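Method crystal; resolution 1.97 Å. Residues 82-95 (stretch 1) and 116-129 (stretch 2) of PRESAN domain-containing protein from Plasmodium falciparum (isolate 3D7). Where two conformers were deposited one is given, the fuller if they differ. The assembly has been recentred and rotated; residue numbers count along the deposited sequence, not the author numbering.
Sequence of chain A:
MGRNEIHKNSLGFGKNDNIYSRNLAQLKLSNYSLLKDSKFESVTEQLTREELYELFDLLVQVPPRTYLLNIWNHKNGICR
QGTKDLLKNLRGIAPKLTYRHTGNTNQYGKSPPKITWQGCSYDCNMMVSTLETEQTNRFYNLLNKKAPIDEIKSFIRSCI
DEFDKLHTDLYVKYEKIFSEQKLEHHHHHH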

# COMPACT_ATOMS: atom_id res chain seq x y z
N GLY A 82 -7.48 -8.57 6.30
CA GLY A 82 -6.18 -8.08 5.87
C GLY A 82 -5.11 -8.24 6.93
O GLY A 82 -3.97 -8.61 6.64
N THR A 83 -5.46 -7.95 8.19
CA THR A 83 -4.52 -8.13 9.28
C THR A 83 -4.16 -9.61 9.47
O THR A 83 -2.98 -9.97 9.62
CB THR A 83 -5.11 -7.56 10.56
OG1 THR A 83 -5.33 -6.15 10.40
CG2 THR A 83 -4.18 -7.80 11.77
N LYS A 84 -5.17 -10.49 9.47
CA LYS A 84 -4.91 -11.92 9.56
C LYS A 84 -3.96 -12.38 8.46
O LYS A 84 -3.01 -13.13 8.72
CB LYS A 84 -6.21 -12.72 9.49
CG LYS A 84 -7.12 -12.64 10.73
CD LYS A 84 -8.14 -13.81 10.75
CE LYS A 84 -7.46 -15.14 10.42
NZ LYS A 84 -8.02 -16.38 11.10
N ASP A 85 -4.19 -11.90 7.23
CA ASP A 85 -3.34 -12.27 6.09
C ASP A 85 -1.91 -11.76 6.27
O ASP A 85 -0.95 -12.47 5.93
CB ASP A 85 -3.92 -11.69 4.80
CG ASP A 85 -5.20 -12.38 4.37
OD1 ASP A 85 -5.55 -13.46 4.90
OD2 ASP A 85 -5.87 -11.82 3.49
N LEU A 86 -1.76 -10.53 6.75
CA LEU A 86 -0.43 -9.98 7.01
C LEU A 86 0.33 -10.84 8.02
O LEU A 86 1.50 -11.17 7.82
CB LEU A 86 -0.56 -8.54 7.50
CG LEU A 86 0.69 -7.94 8.14
CD1 LEU A 86 1.68 -7.57 7.06
CD2 LEU A 86 0.32 -6.71 8.98
N LEU A 87 -0.32 -11.20 9.12
CA LEU A 87 0.34 -11.99 10.16
C LEU A 87 0.68 -13.38 9.65
O LEU A 87 1.71 -13.95 10.02
CB LEU A 87 -0.53 -12.08 11.40
CG LEU A 87 -0.70 -10.75 12.15
CD1 LEU A 87 -1.63 -10.96 13.32
CD2 LEU A 87 0.66 -10.23 12.61
N LYS A 88 -0.19 -13.95 8.82
CA LYS A 88 0.10 -15.24 8.19
C LYS A 88 1.33 -15.13 7.30
O LYS A 88 2.23 -15.99 7.34
CB LYS A 88 -1.12 -15.71 7.39
CG LYS A 88 -1.04 -17.13 6.77
CD LYS A 88 -2.35 -17.47 6.05
CE LYS A 88 -2.30 -18.81 5.32
NZ LYS A 88 -2.36 -19.98 6.24
N ASN A 89 1.40 -14.07 6.49
CA ASN A 89 2.53 -13.91 5.59
C ASN A 89 3.81 -13.60 6.35
O ASN A 89 4.89 -14.08 5.98
CB ASN A 89 2.22 -12.83 4.56
CG ASN A 89 0.97 -13.14 3.76
OD1 ASN A 89 0.60 -14.30 3.61
ND2 ASN A 89 0.30 -12.10 3.27
N LEU A 90 3.72 -12.81 7.43
CA LEU A 90 4.91 -12.51 8.22
C LEU A 90 5.41 -13.73 8.97
O LEU A 90 6.62 -13.96 9.08
CB LEU A 90 4.61 -11.36 9.18
CG LEU A 90 4.62 -9.97 8.52
CD1 LEU A 90 4.51 -8.86 9.59
CD2 LEU A 90 5.86 -9.75 7.65
N ARG A 91 4.48 -14.55 9.49
CA ARG A 91 4.88 -15.78 10.16
C ARG A 91 5.68 -16.68 9.23
O ARG A 91 6.62 -17.35 9.66
CB ARG A 91 3.64 -16.51 10.68
CG ARG A 91 3.97 -17.72 11.51
CD ARG A 91 4.56 -17.33 12.86
NE ARG A 91 6.01 -17.44 12.86
CZ ARG A 91 6.74 -17.75 13.93
NH1 ARG A 91 6.15 -17.98 15.09
NH2 ARG A 91 8.06 -17.83 13.83
N GLY A 92 5.34 -16.67 7.94
CA GLY A 92 6.06 -17.49 6.98
C GLY A 92 7.52 -17.12 6.85
O GLY A 92 8.38 -18.00 6.66
N ILE A 93 7.84 -15.83 6.93
CA ILE A 93 9.21 -15.37 6.72
C ILE A 93 9.94 -15.06 8.01
O ILE A 93 11.14 -14.77 7.99
CB ILE A 93 9.25 -14.16 5.77
CG1 ILE A 93 8.63 -12.94 6.45
CG2 ILE A 93 8.53 -14.48 4.47
CD1 ILE A 93 8.51 -11.73 5.54
N ALA A 94 9.25 -15.11 9.15
CA ALA A 94 9.91 -14.97 10.43
C ALA A 94 10.88 -16.13 10.65
O ALA A 94 10.62 -17.26 10.22
CB ALA A 94 8.88 -14.93 11.56
N PRO A 95 12.01 -15.89 11.32
CA PRO A 95 12.96 -16.96 11.57
C PRO A 95 12.54 -17.84 12.74
O PRO A 95 11.69 -17.48 13.56
CB PRO A 95 14.28 -16.22 11.88
CG PRO A 95 13.95 -14.73 11.80
CD PRO A 95 12.47 -14.59 11.83
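Stretch 2 (116-129) TWQGCSYDCNMMVS

Stretch 2 is a single helix from Trp117 to Ser129, running on beyond the stretch, with Thr116 at its N-cap: phi/psi of -100/171° place Thr116 outside the helix, and its OG1 accepts from Gly119 N at 3.2 Å. Within the helix phi stays between -57° and -73° and psi between -36° and -51°, and the i to i+4 ladder is unbroken from Cys120 N to Thr116 O (3.1 Å) through Ser129 N to Asn125 O (2.9 Å). The helix packs against that of stretch 1 in nearly antiparallel fashion, the N-to-C directions making 163° with a closest axial approach of 11.3 Å. The register of nearest CA atoms confirms the direction: Ala94 CA lies 6.9 Å from Trp117 CA at one end, and Thr83 CA lies 7.5 Å from Val128 CA at the other.

Trp117 covers the most surface, 127 of the 502 Å² buried in total on both sides. With chi1 at 173° and chi2 at -105°, its indole reaches across the segment from Leu87 to Ala94. Trp117 CH2 comes within 3.5 Å of Leu87 O, and CZ3 of Trp117 within 3.8 Å of Leu90 CB, while Ala94 CB sits 3.9 Å from Trp117 CE3. One face of the indole is covered by Arg91. The guanidinium lies flat on it, with centres 4.3 Å apart and planes only 12° from parallel; Arg91 CZ is 26° off the normal of the five-membered ring, a cation-pi arrangement. Arg91 CD stands 3.9 Å from the centroid of the six-membered ring of Trp117 and 11° off its normal, so the aliphatic part of the arginine adds a CH-pi contact.

Leu87 is second in covered area, at 71 Å². Its CA-to-CB bond points sideways, but the m,t rotamer brings its end closer to stretch 2: Leu87 CD2 is 4.2 Å from Trp117 CH2 and 4.0 Å from Cys124 CB, bridging residues two helical turns apart.

Cys124 and Thr83 bury similar areas, 47 and 46 Å². Cys124 points toward stretch 1, its SG 4.1 Å from Leu90 CD1 and 4.4 Å from Leu86 CD2; Leu90 CD1 also meets Cys120 SG at 3.8 Å. Farther along, Thr83 OG1 approaches Val128 CG1 at 3.7 Å, its polar needs being met by a hydrogen bond elsewhere in the structure. No hydrogen bond crosses between the stretches, so the pairing rests on apolar packing and the Arg91–Trp117 stack.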

# COMPACT_ATOMS: atom_id res chain seq x y z
N THR A 116 11.65 -10.55 18.07
CA THR A 116 11.03 -11.86 18.12
C THR A 116 9.67 -11.82 17.44
O THR A 116 9.14 -10.76 17.09
CB THR A 116 10.89 -12.32 19.56
OG1 THR A 116 9.96 -11.46 20.24
CG2 THR A 116 12.24 -12.31 20.28
N TRP A 117 9.09 -13.01 17.26
CA TRP A 117 7.75 -13.05 16.70
C TRP A 117 6.76 -12.36 17.62
O TRP A 117 5.87 -11.63 17.16
CB TRP A 117 7.29 -14.49 16.43
CG TRP A 117 5.85 -14.46 16.02
CD1 TRP A 117 4.77 -14.82 16.78
CD2 TRP A 117 5.34 -13.93 14.81
NE1 TRP A 117 3.61 -14.58 16.09
CE2 TRP A 117 3.93 -14.03 14.87
CE3 TRP A 117 5.92 -13.39 13.66
CZ2 TRP A 117 3.11 -13.62 13.83
CZ3 TRP A 117 5.11 -12.98 12.63
CH2 TRP A 117 3.72 -13.10 12.72
N GLN A 118 6.90 -12.57 18.94
CA GLN A 118 6.02 -11.92 19.90
C GLN A 118 6.11 -10.40 19.80
O GLN A 118 5.11 -9.70 19.96
CB GLN A 118 6.36 -12.39 21.32
CG GLN A 118 5.63 -13.65 21.75
N GLY A 119 7.31 -9.87 19.53
CA GLY A 119 7.44 -8.42 19.37
C GLY A 119 6.75 -7.91 18.12
O GLY A 119 6.04 -6.89 18.15
N CYS A 120 6.98 -8.59 16.99
CA CYS A 120 6.31 -8.24 15.74
C CYS A 120 4.80 -8.27 15.90
O CYS A 120 4.09 -7.35 15.48
CB CYS A 120 6.75 -9.21 14.63
SG CYS A 120 5.70 -9.27 13.17
N SER A 121 4.30 -9.31 16.56
CA SER A 121 2.86 -9.48 16.74
C SER A 121 2.29 -8.38 17.61
O SER A 121 1.22 -7.84 17.32
CB SER A 121 2.57 -10.86 17.33
OG SER A 121 1.18 -11.03 17.52
N TYR A 122 2.97 -8.03 18.71
CA TYR A 122 2.49 -6.93 19.56
C TYR A 122 2.42 -5.63 18.76
O TYR A 122 1.40 -4.93 18.78
CB TYR A 122 3.39 -6.75 20.79
CG TYR A 122 3.17 -5.43 21.53
CD1 TYR A 122 3.80 -4.27 21.11
CD2 TYR A 122 2.33 -5.36 22.64
CE1 TYR A 122 3.58 -3.06 21.76
CE2 TYR A 122 2.12 -4.14 23.30
CZ TYR A 122 2.76 -3.00 22.85
OH TYR A 122 2.58 -1.79 23.48
N ASP A 123 3.52 -5.29 18.08
CA ASP A 123 3.55 -4.06 17.30
C ASP A 123 2.44 -4.02 16.25
O ASP A 123 1.72 -3.01 16.12
CB ASP A 123 4.92 -3.91 16.64
CG ASP A 123 5.07 -2.63 15.86
OD1 ASP A 123 4.79 -1.54 16.41
OD2 ASP A 123 5.47 -2.71 14.68
N CYS A 124 2.30 -5.09 15.47
CA CYS A 124 1.29 -5.10 14.42
C CYS A 124 -0.10 -4.95 15.02
O CYS A 124 -0.91 -4.14 14.56
CB CYS A 124 1.39 -6.39 13.60
SG CYS A 124 2.89 -6.54 12.55
N ASN A 125 -0.40 -5.72 16.06
CA ASN A 125 -1.73 -5.66 16.65
C ASN A 125 -2.01 -4.30 17.29
O ASN A 125 -3.13 -3.79 17.21
CB ASN A 125 -1.90 -6.81 17.64
CG ASN A 125 -2.13 -8.14 16.93
OD1 ASN A 125 -3.06 -8.27 16.15
ND2 ASN A 125 -1.24 -9.10 17.15
N MET A 126 -1.00 -3.68 17.90
CA MET A 126 -1.21 -2.34 18.45
C MET A 126 -1.48 -1.31 17.36
O MET A 126 -2.35 -0.44 17.52
CB MET A 126 -0.01 -1.92 19.30
CG MET A 126 -0.29 -0.67 20.09
SD MET A 126 -1.51 -0.84 21.40
CE MET A 126 -1.18 -2.51 21.95
N MET A 127 -0.74 -1.37 16.25
CA MET A 127 -0.99 -0.42 15.16
C MET A 127 -2.39 -0.61 14.57
O MET A 127 -3.13 0.36 14.38
CB MET A 127 0.08 -0.54 14.07
CG MET A 127 1.50 -0.06 14.50
SD MET A 127 1.53 1.64 15.09
CE MET A 127 1.21 2.52 13.54
N VAL A 128 -2.79 -1.86 14.30
CA VAL A 128 -4.09 -2.04 13.64
C VAL A 128 -5.23 -1.77 14.61
O VAL A 128 -6.25 -1.18 14.23
CB VAL A 128 -4.21 -3.43 12.96
CG1 VAL A 128 -3.14 -3.62 11.89
CG2 VAL A 128 -4.20 -4.58 13.97
N SER A 129 -5.09 -2.17 15.87
CA SER A 129 -6.19 -1.95 16.79
C SER A 129 -6.38 -0.46 17.05
O SER A 129 -7.52 0.02 17.14
CB SER A 129 -5.99 -2.73 18.09
OG SER A 129 -4.97 -2.12 18.86